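Local coordinates for protein GDNF family receptor alpha-3 (Homo sapiens, PDB 2GH0) that binds the neurotrophic growth factor artemin as a GPI-linked receptor on the cell surface, leading to autophosphorylation and activation of the RET receptor, at residues R75-R81 against S156-T160; L11-A16 against G64-C70; L28-Y32 against Q49-F53. All blocks are in the same frame, centred on the assembly; numbering follows the deposited sequence.

Contact 1 of 3, residues R75-R81 against S156-T160; sequences RGCGERR and SNVNT. With NAG (2-acetamido-2-deoxy-beta-D-glucopyranose), chain E.
A helix glycine lets a glycosylated loop lie against the backbone of helix 75-83: Gly78 CA and Asn157 CA are 4.0 Å apart, and Gly78 CA makes a CA-H...O contact to Asn157 O (3.6 Å, 169° at the hydrogen). A beta carbon there would clash with that oxygen. Residues 75-81 are regular helix; 156-160 are irregular, with an ST turn, Val158 N donating to Ser156 OG at 2.8 Å. One water donates to Gly78 O (2.8 Å) and Ser156 O (2.6 Å) and accepts from Arg81 NE (3.0 Å). The Asn157 CA-to-CB bond (chi1 p) points toward the helix, CB 3.6 Å from Glu79 N. Arg75 (chi1 m) lays its guanidinium over Val158, NE to CG1 3.4 Å. Arg81 (chi1 t, chi3 p) brings NH2 to 3.8 Å from Thr160 CG2, while its NH1 hydrogen-bonds to Cys68 O. Asn159 ND2 is N-linked to NAG C1 (1.4 Å); OD1 accepts from Ser161 N. This chain is the part of the receptor holding two GDNF/GAS1 domains, and the contact joins them: helix 75-83 of the first meets the connection between strands 152-154 and 162-164 of the second, with Met199 of helix 189-205 touching Arg81 and Thr160.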
loop_
_atom_site.group_PDB
_atom_site.type_symbol
_atom_site.label_atom_id
_atom_site.label_comp_id
_atom_site.label_asym_id
_atom_site.label_seq_id
_atom_site.Cartn_x
_atom_site.Cartn_y
_atom_site.Cartn_z
ATOM N N ARG C 75 -18.067 13.212 -43.714
ATOM C CA ARG C 75 -16.720 12.742 -43.979
ATOM C C ARG C 75 -16.055 12.196 -42.726
ATOM O O ARG C 75 -15.221 11.300 -42.821
ATOM C CB ARG C 75 -15.839 13.833 -44.643
ATOM C CG ARG C 75 -16.326 14.306 -46.041
ATOM C CD ARG C 75 -15.211 14.986 -46.844
ATOM N NE ARG C 75 -15.532 15.161 -48.281
ATOM C CZ ARG C 75 -14.653 14.995 -49.284
ATOM N NH1 ARG C 75 -13.387 14.637 -49.016
ATOM N NH2 ARG C 75 -15.024 15.157 -50.567
ATOM N N GLY C 76 -16.434 12.722 -41.568
ATOM C CA GLY C 76 -15.963 12.191 -40.263
ATOM C C GLY C 76 -16.344 10.723 -40.075
ATOM O O GLY C 76 -15.495 9.859 -39.725
ATOM N N CYS C 77 -17.606 10.401 -40.350
ATOM C CA CYS C 77 -18.048 8.991 -40.300
ATOM C C CYS C 77 -17.295 8.122 -41.292
ATOM O O CYS C 77 -16.801 7.020 -40.967
ATOM C CB CYS C 77 -19.572 8.935 -40.537
ATOM S SG CYS C 77 -20.363 7.354 -40.455
ATOM N N GLY C 78 -17.188 8.603 -42.529
ATOM C CA GLY C 78 -16.508 7.797 -43.531
ATOM C C GLY C 78 -15.067 7.554 -43.193
ATOM O O GLY C 78 -14.549 6.490 -43.500
ATOM N N GLU C 79 -14.408 8.561 -42.618
ATOM C CA GLU C 79 -13.006 8.458 -42.221
ATOM C C GLU C 79 -12.881 7.470 -41.062
ATOM O O GLU C 79 -11.972 6.664 -41.036
ATOM C CB GLU C 79 -12.414 9.811 -41.793
ATOM C CG GLU C 79 -10.951 9.779 -41.434
ATOM C CD GLU C 79 -10.370 11.163 -41.057
ATOM O OE1 GLU C 79 -11.126 12.167 -41.082
ATOM O OE2 GLU C 79 -9.161 11.235 -40.729
ATOM N N ARG C 80 -13.779 7.549 -40.095
ATOM C CA ARG C 80 -13.785 6.524 -39.020
ATOM C C ARG C 80 -13.908 5.127 -39.620
ATOM O O ARG C 80 -13.090 4.251 -39.340
ATOM C CB ARG C 80 -14.932 6.769 -38.046
ATOM C CG ARG C 80 -15.138 5.588 -37.132
ATOM C CD ARG C 80 -16.130 5.891 -36.056
ATOM N NE ARG C 80 -15.676 4.978 -35.049
ATOM C CZ ARG C 80 -14.969 5.292 -33.981
ATOM N NH1 ARG C 80 -14.723 6.556 -33.604
ATOM N NH2 ARG C 80 -14.608 4.294 -33.239
ATOM N N ARG C 81 -14.890 4.945 -40.495
ATOM C CA ARG C 81 -15.099 3.614 -41.113
ATOM C C ARG C 81 -13.888 3.139 -41.861
ATOM O O ARG C 81 -13.482 1.968 -41.726
ATOM C CB ARG C 81 -16.242 3.638 -42.130
ATOM C CG ARG C 81 -16.622 2.289 -42.659
ATOM C CD ARG C 81 -17.948 2.423 -43.430
ATOM N NE ARG C 81 -17.761 3.336 -44.567
ATOM C CZ ARG C 81 -18.769 3.884 -45.222
ATOM N NH1 ARG C 81 -20.054 3.634 -44.847
ATOM N NH2 ARG C 81 -18.521 4.677 -46.251
ATOM N N SER C 156 -12.635 5.176 -49.632
ATOM C CA SER C 156 -13.048 6.571 -49.573
ATOM C C SER C 156 -13.726 6.960 -48.280
ATOM O O SER C 156 -14.327 6.097 -47.623
ATOM C CB SER C 156 -14.031 6.880 -50.756
ATOM O OG SER C 156 -14.549 8.192 -50.680
ATOM N N ASN C 157 -13.689 8.249 -47.947
ATOM C CA ASN C 157 -14.544 8.749 -46.845
ATOM C C ASN C 157 -15.893 9.300 -47.318
ATOM O O ASN C 157 -16.682 9.783 -46.508
ATOM C CB ASN C 157 -13.826 9.807 -45.992
ATOM C CG ASN C 157 -13.214 10.883 -46.792
ATOM O OD1 ASN C 157 -13.643 11.168 -47.945
ATOM N ND2 ASN C 157 -12.162 11.503 -46.223
ATOM N N VAL C 158 -16.141 9.251 -48.638
ATOM C CA VAL C 158 -17.400 9.772 -49.206
ATOM C C VAL C 158 -18.239 8.744 -50.006
ATOM O O VAL C 158 -19.234 9.139 -50.617
ATOM C CB VAL C 158 -17.195 10.981 -50.147
ATOM C CG1 VAL C 158 -16.602 12.127 -49.435
ATOM C CG2 VAL C 158 -16.354 10.590 -51.376
ATOM N N ASN C 159 -17.820 7.476 -50.061
ATOM C CA ASN C 159 -18.636 6.440 -50.664
ATOM C C ASN C 159 -18.275 5.113 -50.045
ATOM O O ASN C 159 -17.402 5.093 -49.160
ATOM C CB ASN C 159 -18.494 6.414 -52.203
ATOM C CG ASN C 159 -17.122 5.975 -52.666
ATOM O OD1 ASN C 159 -16.550 5.042 -52.132
ATOM N ND2 ASN C 159 -16.575 6.694 -53.667
ATOM N N THR C 160 -18.923 4.011 -50.475
ATOM C CA THR C 160 -18.756 2.720 -49.766
ATOM C C THR C 160 -17.914 1.715 -50.540
ATOM O O THR C 160 -18.023 0.508 -50.269
ATOM C CB THR C 160 -20.139 2.019 -49.493
ATOM O OG1 THR C 160 -20.931 2.047 -50.674
ATOM C CG2 THR C 160 -20.919 2.825 -48.504
HETATM C C1 NAG E . -15.289 6.317 -54.199
HETATM C C2 NAG E . -15.457 6.176 -55.740
HETATM C C3 NAG E . -14.099 6.017 -56.389
HETATM C C4 NAG E . -13.090 7.086 -55.998
HETATM C C5 NAG E . -13.121 7.137 -54.474
HETATM C C6 NAG E . -12.234 8.144 -53.730
HETATM C C7 NAG E . -17.353 5.000 -56.835
HETATM C C8 NAG E . -17.844 3.632 -57.205
HETATM N N2 NAG E . -16.250 4.969 -56.076
HETATM O O3 NAG E . -14.324 5.950 -57.757
HETATM O O4 NAG E . -11.874 6.464 -56.362
HETATM O O5 NAG E . -14.427 7.436 -54.048
HETATM O O6 NAG E . -12.479 9.302 -54.401
HETATM O O7 NAG E . -17.877 6.035 -57.270
HETATM O O HOH W 1 -15.400 4.825 -45.649
#

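Contact 2 of 3, residues L11-A16 against G64-C70; sequences LCLKFA and GLLLCPC
A disulfide ties the start of helix 11-20 to the chain just beyond helix 59-66: Cys12 SG (chi1 m) and Cys68 SG (chi1 p) are 2.0 Å apart with chi3 98°, and the CA atoms 5.1 Å. Helical geometry ends after Leu66; Leu67 centres an inverse gamma turn, and Cys68 to Cys70 run extended. Leu11 pairs with Pro69 (CA-CA 6.3 Å), Ala16 with Leu65 (5.2 Å). A third sulfur, Cys70 SG, which is disulfide-bonded to Cys77, lies 3.6 Å from Cys12 SG. Apolar packing flanks the bridge: Leu11 CD1 meets Pro69 CG at 3.7 Å, Phe15 CE1 approaches Pro69 CD at 4.2 Å, and Ala16 CA touches Leu65 CD1 at 3.7 Å. Gly64 makes room for Phe15 (chi1 m), whose CB is 3.1 Å from Gly64 O; a beta carbon on Gly64 would clash with the ring. Polar links run through water: one joins Leu11 N (2.9 Å) to Pro69 O (2.9 Å), another Cys12 O (2.6 Å) to Leu65 O (2.7 Å). Such cystine cross-linking of short helices characterises the GDNF/GAS1 domain. Around this buried junction, helix 75-83 packs on Cys12 and Ala16, helix 23-35 on Ala16 and Leu65, and His202 of helix 189-205 on Phe15 and Pro69.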
loop_
_atom_site.group_PDB
_atom_site.type_symbol
_atom_site.label_atom_id
_atom_site.label_comp_id
_atom_site.label_asym_id
_atom_site.label_seq_id
_atom_site.Cartn_x
_atom_site.Cartn_y
_atom_site.Cartn_z
ATOM N N LEU C 11 -23.270 6.789 -36.898
ATOM C CA LEU C 11 -23.574 5.395 -36.579
ATOM C C LEU C 11 -22.305 4.556 -36.534
ATOM O O LEU C 11 -22.264 3.546 -35.863
ATOM C CB LEU C 11 -24.562 4.777 -37.593
ATOM C CG LEU C 11 -25.945 5.444 -37.516
ATOM C CD1 LEU C 11 -26.955 4.698 -38.353
ATOM C CD2 LEU C 11 -26.427 5.495 -36.093
ATOM N N CYS C 12 -21.259 4.968 -37.236
ATOM C CA CYS C 12 -19.991 4.225 -37.086
ATOM C C CYS C 12 -19.475 4.300 -35.629
ATOM O O CYS C 12 -19.068 3.298 -35.074
ATOM C CB CYS C 12 -18.948 4.728 -38.064
ATOM S SG CYS C 12 -19.359 4.066 -39.740
ATOM N N LEU C 13 -19.558 5.475 -35.016
ATOM C CA LEU C 13 -19.203 5.651 -33.608
ATOM C C LEU C 13 -20.146 4.813 -32.747
ATOM O O LEU C 13 -19.695 4.103 -31.861
ATOM C CB LEU C 13 -19.265 7.138 -33.175
ATOM C CG LEU C 13 -18.960 7.423 -31.689
ATOM C CD1 LEU C 13 -17.664 6.739 -31.190
ATOM C CD2 LEU C 13 -18.896 8.917 -31.404
ATOM N N LYS C 14 -21.454 4.939 -32.967
ATOM C CA LYS C 14 -22.410 4.122 -32.190
ATOM C C LYS C 14 -22.137 2.612 -32.272
ATOM O O LYS C 14 -22.186 1.894 -31.232
ATOM C CB LYS C 14 -23.860 4.457 -32.570
ATOM C CG LYS C 14 -24.294 5.833 -32.119
ATOM C CD LYS C 14 -25.752 6.056 -32.594
ATOM C CE LYS C 14 -26.327 7.419 -32.218
ATOM N NZ LYS C 14 -27.860 7.344 -32.083
ATOM N N PHE C 15 -21.878 2.094 -33.471
ATOM C CA PHE C 15 -21.538 0.663 -33.571
ATOM C C PHE C 15 -20.223 0.224 -32.930
ATOM O O PHE C 15 -20.123 -0.900 -32.433
ATOM C CB PHE C 15 -21.626 0.158 -35.007
ATOM C CG PHE C 15 -23.051 -0.052 -35.456
ATOM C CD1 PHE C 15 -23.701 0.922 -36.219
ATOM C CD2 PHE C 15 -23.716 -1.216 -35.107
ATOM C CE1 PHE C 15 -25.031 0.771 -36.633
ATOM C CE2 PHE C 15 -25.061 -1.393 -35.489
ATOM C CZ PHE C 15 -25.724 -0.398 -36.257
ATOM N N ALA C 16 -19.226 1.100 -32.961
ATOM C CA ALA C 16 -17.976 0.879 -32.191
ATOM C C ALA C 16 -18.352 0.726 -30.742
ATOM O O ALA C 16 -17.890 -0.156 -30.052
ATOM C CB ALA C 16 -16.981 2.053 -32.378
ATOM N N GLY C 64 -21.235 -4.898 -37.621
ATOM C CA GLY C 64 -21.692 -3.567 -37.185
ATOM C C GLY C 64 -20.501 -2.602 -37.115
ATOM O O GLY C 64 -20.605 -1.423 -37.524
ATOM N N LEU C 65 -19.409 -3.103 -36.580
ATOM C CA LEU C 65 -18.216 -2.287 -36.365
ATOM C C LEU C 65 -17.697 -1.751 -37.739
ATOM O O LEU C 65 -17.338 -0.565 -37.937
ATOM C CB LEU C 65 -17.141 -3.178 -35.716
ATOM C CG LEU C 65 -15.830 -2.417 -35.446
ATOM C CD1 LEU C 65 -16.038 -1.291 -34.421
ATOM C CD2 LEU C 65 -14.633 -3.318 -35.053
ATOM N N LEU C 66 -17.596 -2.660 -38.683
ATOM C CA LEU C 66 -16.955 -2.298 -39.965
ATOM C C LEU C 66 -17.902 -1.853 -41.051
ATOM O O LEU C 66 -17.578 -0.880 -41.799
ATOM C CB LEU C 66 -16.140 -3.513 -40.405
ATOM C CG LEU C 66 -15.220 -3.266 -41.630
ATOM C CD1 LEU C 66 -14.304 -2.127 -41.393
ATOM C CD2 LEU C 66 -14.391 -4.576 -41.906
ATOM N N LEU C 67 -19.084 -2.474 -41.145
ATOM C CA LEU C 67 -20.052 -2.223 -42.254
ATOM C C LEU C 67 -21.072 -1.263 -41.784
ATOM O O LEU C 67 -22.255 -1.479 -41.906
ATOM C CB LEU C 67 -20.696 -3.504 -42.806
ATOM C CG LEU C 67 -19.674 -4.594 -43.197
ATOM C CD1 LEU C 67 -20.288 -5.909 -43.719
ATOM C CD2 LEU C 67 -18.631 -4.072 -44.185
ATOM N N CYS C 68 -20.582 -0.128 -41.295
ATOM C CA CYS C 68 -21.477 0.840 -40.624
ATOM C C CYS C 68 -21.840 1.926 -41.620
ATOM O O CYS C 68 -20.999 2.316 -42.535
ATOM C CB CYS C 68 -20.819 1.392 -39.340
ATOM S SG CYS C 68 -19.145 2.060 -39.611
ATOM N N PRO C 69 -23.090 2.388 -41.560
ATOM C CA PRO C 69 -23.565 3.329 -42.569
ATOM C C PRO C 69 -23.185 4.796 -42.265
ATOM O O PRO C 69 -23.185 5.161 -41.100
ATOM C CB PRO C 69 -25.090 3.161 -42.478
ATOM C CG PRO C 69 -25.351 2.807 -41.078
ATOM C CD PRO C 69 -24.140 2.042 -40.560
ATOM N N CYS C 70 -22.918 5.615 -43.310
ATOM C CA CYS C 70 -22.534 7.024 -43.189
ATOM C C CYS C 70 -23.367 7.847 -44.149
ATOM O O CYS C 70 -23.510 7.473 -45.316
ATOM C CB CYS C 70 -21.053 7.252 -43.523
ATOM S SG CYS C 70 -19.912 6.451 -42.320
HETATM O O HOH W 2 -24.019 7.512 -39.629
HETATM O O HOH W 3 -17.446 1.493 -36.132
#

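Contact 3 of 3, residues L28-Y32 against Q49-F53; sequences LRKAY and QLLTF
Two antiparallel neighbours in the helix bundle of the first GDNF/GAS1 domain of this chain, helices 23-35 and 43-56, pack here with local axes 8.8 Å apart at 167°. Gln49 lies opposite Tyr32 (CA atoms 4.7 Å apart); its CB is 3.6 Å from Tyr32 CB, and its side chain, m at chi1 and chi2, folds to put OE1 3.3 Å from Ala31 CB. Leu50 (chi1 m, chi2 t) lays CD2 over one face of the Tyr32 ring in a CH-pi contact, 3.8 Å from the centroid. Thr52 CG2 meets Leu28 CD2 at 4.0 Å. Phe53 (chi1 t), its CA 5.3 Å from that of Leu28, receives the edge of Tyr32 (chi1 p) on its ring face in a T-shaped pair, centroids 5.4 Å apart and planes at 73°; Phe53 CD1 also touches Leu28 CB at 3.5 Å. Beyond the two segments, Arg29 pairs with an acidic side chain of the artemin chain. Between the backbones, one water donates to Leu28 O at 2.7 Å and Gln49 O at 2.8 Å.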
loop_
_atom_site.group_PDB
_atom_site.type_symbol
_atom_site.label_atom_id
_atom_site.label_comp_id
_atom_site.label_asym_id
_atom_site.label_seq_id
_atom_site.Cartn_x
_atom_site.Cartn_y
_atom_site.Cartn_z
ATOM N N LEU C 28 -11.533 -7.912 -27.660
ATOM C CA LEU C 28 -10.915 -8.241 -28.989
ATOM C C LEU C 28 -10.592 -6.971 -29.794
ATOM O O LEU C 28 -9.590 -6.919 -30.536
ATOM C CB LEU C 28 -11.834 -9.159 -29.794
ATOM C CG LEU C 28 -12.014 -10.537 -29.136
ATOM C CD1 LEU C 28 -13.213 -11.158 -29.864
ATOM C CD2 LEU C 28 -10.816 -11.412 -29.355
ATOM N N ARG C 29 -11.469 -5.981 -29.699
ATOM C CA ARG C 29 -11.262 -4.691 -30.408
ATOM C C ARG C 29 -10.100 -3.967 -29.746
ATOM O O ARG C 29 -9.234 -3.428 -30.426
ATOM C CB ARG C 29 -12.524 -3.813 -30.317
ATOM C CG ARG C 29 -12.337 -2.444 -30.998
ATOM C CD ARG C 29 -13.707 -1.691 -31.105
ATOM N NE ARG C 29 -13.513 -0.291 -31.494
ATOM C CZ ARG C 29 -13.309 0.716 -30.644
ATOM N NH1 ARG C 29 -13.295 0.535 -29.330
ATOM N NH2 ARG C 29 -13.158 1.939 -31.122
ATOM N N LYS C 30 -10.070 -3.965 -28.414
ATOM C CA LYS C 30 -8.976 -3.332 -27.672
ATOM C C LYS C 30 -7.628 -3.977 -28.034
ATOM O O LYS C 30 -6.600 -3.286 -28.106
ATOM C CB LYS C 30 -9.207 -3.431 -26.143
ATOM C CG LYS C 30 -10.017 -2.217 -25.591
ATOM C CD LYS C 30 -9.659 -1.887 -24.115
ATOM C CE LYS C 30 -9.957 -0.419 -23.682
ATOM N NZ LYS C 30 -10.380 -0.431 -22.051
ATOM N N ALA C 31 -7.632 -5.304 -28.157
ATOM C CA ALA C 31 -6.447 -6.057 -28.520
ATOM C C ALA C 31 -5.853 -5.644 -29.876
ATOM O O ALA C 31 -4.646 -5.417 -29.962
ATOM C CB ALA C 31 -6.743 -7.565 -28.510
ATOM N N TYR C 32 -6.671 -5.532 -30.941
ATOM C CA TYR C 32 -6.078 -5.122 -32.207
ATOM C C TYR C 32 -5.802 -3.629 -32.242
ATOM O O TYR C 32 -4.866 -3.190 -32.908
ATOM C CB TYR C 32 -6.895 -5.584 -33.445
ATOM C CG TYR C 32 -8.067 -4.690 -33.902
ATOM C CD1 TYR C 32 -9.392 -5.089 -33.727
ATOM C CD2 TYR C 32 -7.831 -3.458 -34.542
ATOM C CE1 TYR C 32 -10.452 -4.276 -34.175
ATOM C CE2 TYR C 32 -8.846 -2.658 -34.993
ATOM C CZ TYR C 32 -10.166 -3.069 -34.814
ATOM O OH TYR C 32 -11.210 -2.251 -35.252
ATOM N N GLN C 49 -3.822 -9.845 -34.714
ATOM C CA GLN C 49 -4.949 -9.393 -33.818
ATOM C C GLN C 49 -6.220 -9.085 -34.604
ATOM O O GLN C 49 -7.345 -9.280 -34.101
ATOM C CB GLN C 49 -4.510 -8.202 -32.946
ATOM C CG GLN C 49 -3.399 -8.576 -31.939
ATOM C CD GLN C 49 -3.877 -9.733 -31.046
ATOM O OE1 GLN C 49 -4.899 -9.630 -30.378
ATOM N NE2 GLN C 49 -3.192 -10.850 -31.110
ATOM N N LEU C 50 -6.079 -8.578 -35.826
ATOM C CA LEU C 50 -7.232 -8.423 -36.748
ATOM C C LEU C 50 -7.879 -9.773 -37.090
ATOM O O LEU C 50 -9.129 -9.917 -37.047
ATOM C CB LEU C 50 -6.830 -7.635 -38.034
ATOM C CG LEU C 50 -6.642 -6.120 -37.819
ATOM C CD1 LEU C 50 -5.970 -5.568 -39.030
ATOM C CD2 LEU C 50 -7.994 -5.384 -37.622
ATOM N N LEU C 51 -7.055 -10.755 -37.419
ATOM C CA LEU C 51 -7.562 -12.076 -37.764
ATOM C C LEU C 51 -8.338 -12.668 -36.599
ATOM O O LEU C 51 -9.443 -13.217 -36.781
ATOM C CB LEU C 51 -6.417 -13.006 -38.154
ATOM C CG LEU C 51 -5.880 -12.818 -39.596
ATOM C CD1 LEU C 51 -4.574 -13.562 -39.680
ATOM C CD2 LEU C 51 -6.854 -13.319 -40.646
ATOM N N THR C 52 -7.778 -12.541 -35.412
ATOM C CA THR C 52 -8.449 -13.053 -34.184
ATOM C C THR C 52 -9.750 -12.333 -33.958
ATOM O O THR C 52 -10.758 -12.959 -33.590
ATOM C CB THR C 52 -7.560 -12.837 -32.992
ATOM O OG1 THR C 52 -6.371 -13.605 -33.225
ATOM C CG2 THR C 52 -8.228 -13.295 -31.708
ATOM N N PHE C 53 -9.753 -11.024 -34.192
ATOM C CA PHE C 53 -10.968 -10.251 -33.926
ATOM C C PHE C 53 -12.120 -10.790 -34.772
ATOM O O PHE C 53 -13.190 -10.995 -34.273
ATOM C CB PHE C 53 -10.799 -8.729 -34.236
ATOM C CG PHE C 53 -12.100 -7.960 -34.073
ATOM C CD1 PHE C 53 -12.510 -7.579 -32.812
ATOM C CD2 PHE C 53 -12.930 -7.698 -35.182
ATOM C CE1 PHE C 53 -13.719 -6.901 -32.600
ATOM C CE2 PHE C 53 -14.163 -7.028 -35.026
ATOM C CZ PHE C 53 -14.559 -6.637 -33.702
HETATM O O HOH W 4 -8.390 -9.169 -31.458
#

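In the fold
Contact 3 is nested within the loop that contact 2 closes, both in the first GDNF/GAS1 domain of this chain; contact 1 follows and reaches the second. Leu65 connects contacts 2 and 3, whose centres are about 17 Å apart, its CD2 lying 3.6 Å from both Phe53 CZ and Tyr32 OH. Contacts 1 and 2, about 11 Å apart between centres, are covalently joined by the disulfide Cys77 SG to Cys70 SG (2.1 Å), with Arg81 NH1 2.8 Å from Cys68 O. Contacts 1 and 3, centres about 22 Å apart, meet where Arg80 NH2 and Arg29 NH2 come within 3.5 Å; each arginine makes a salt bridge to artemin, so these like charges belong to the ligand-binding face.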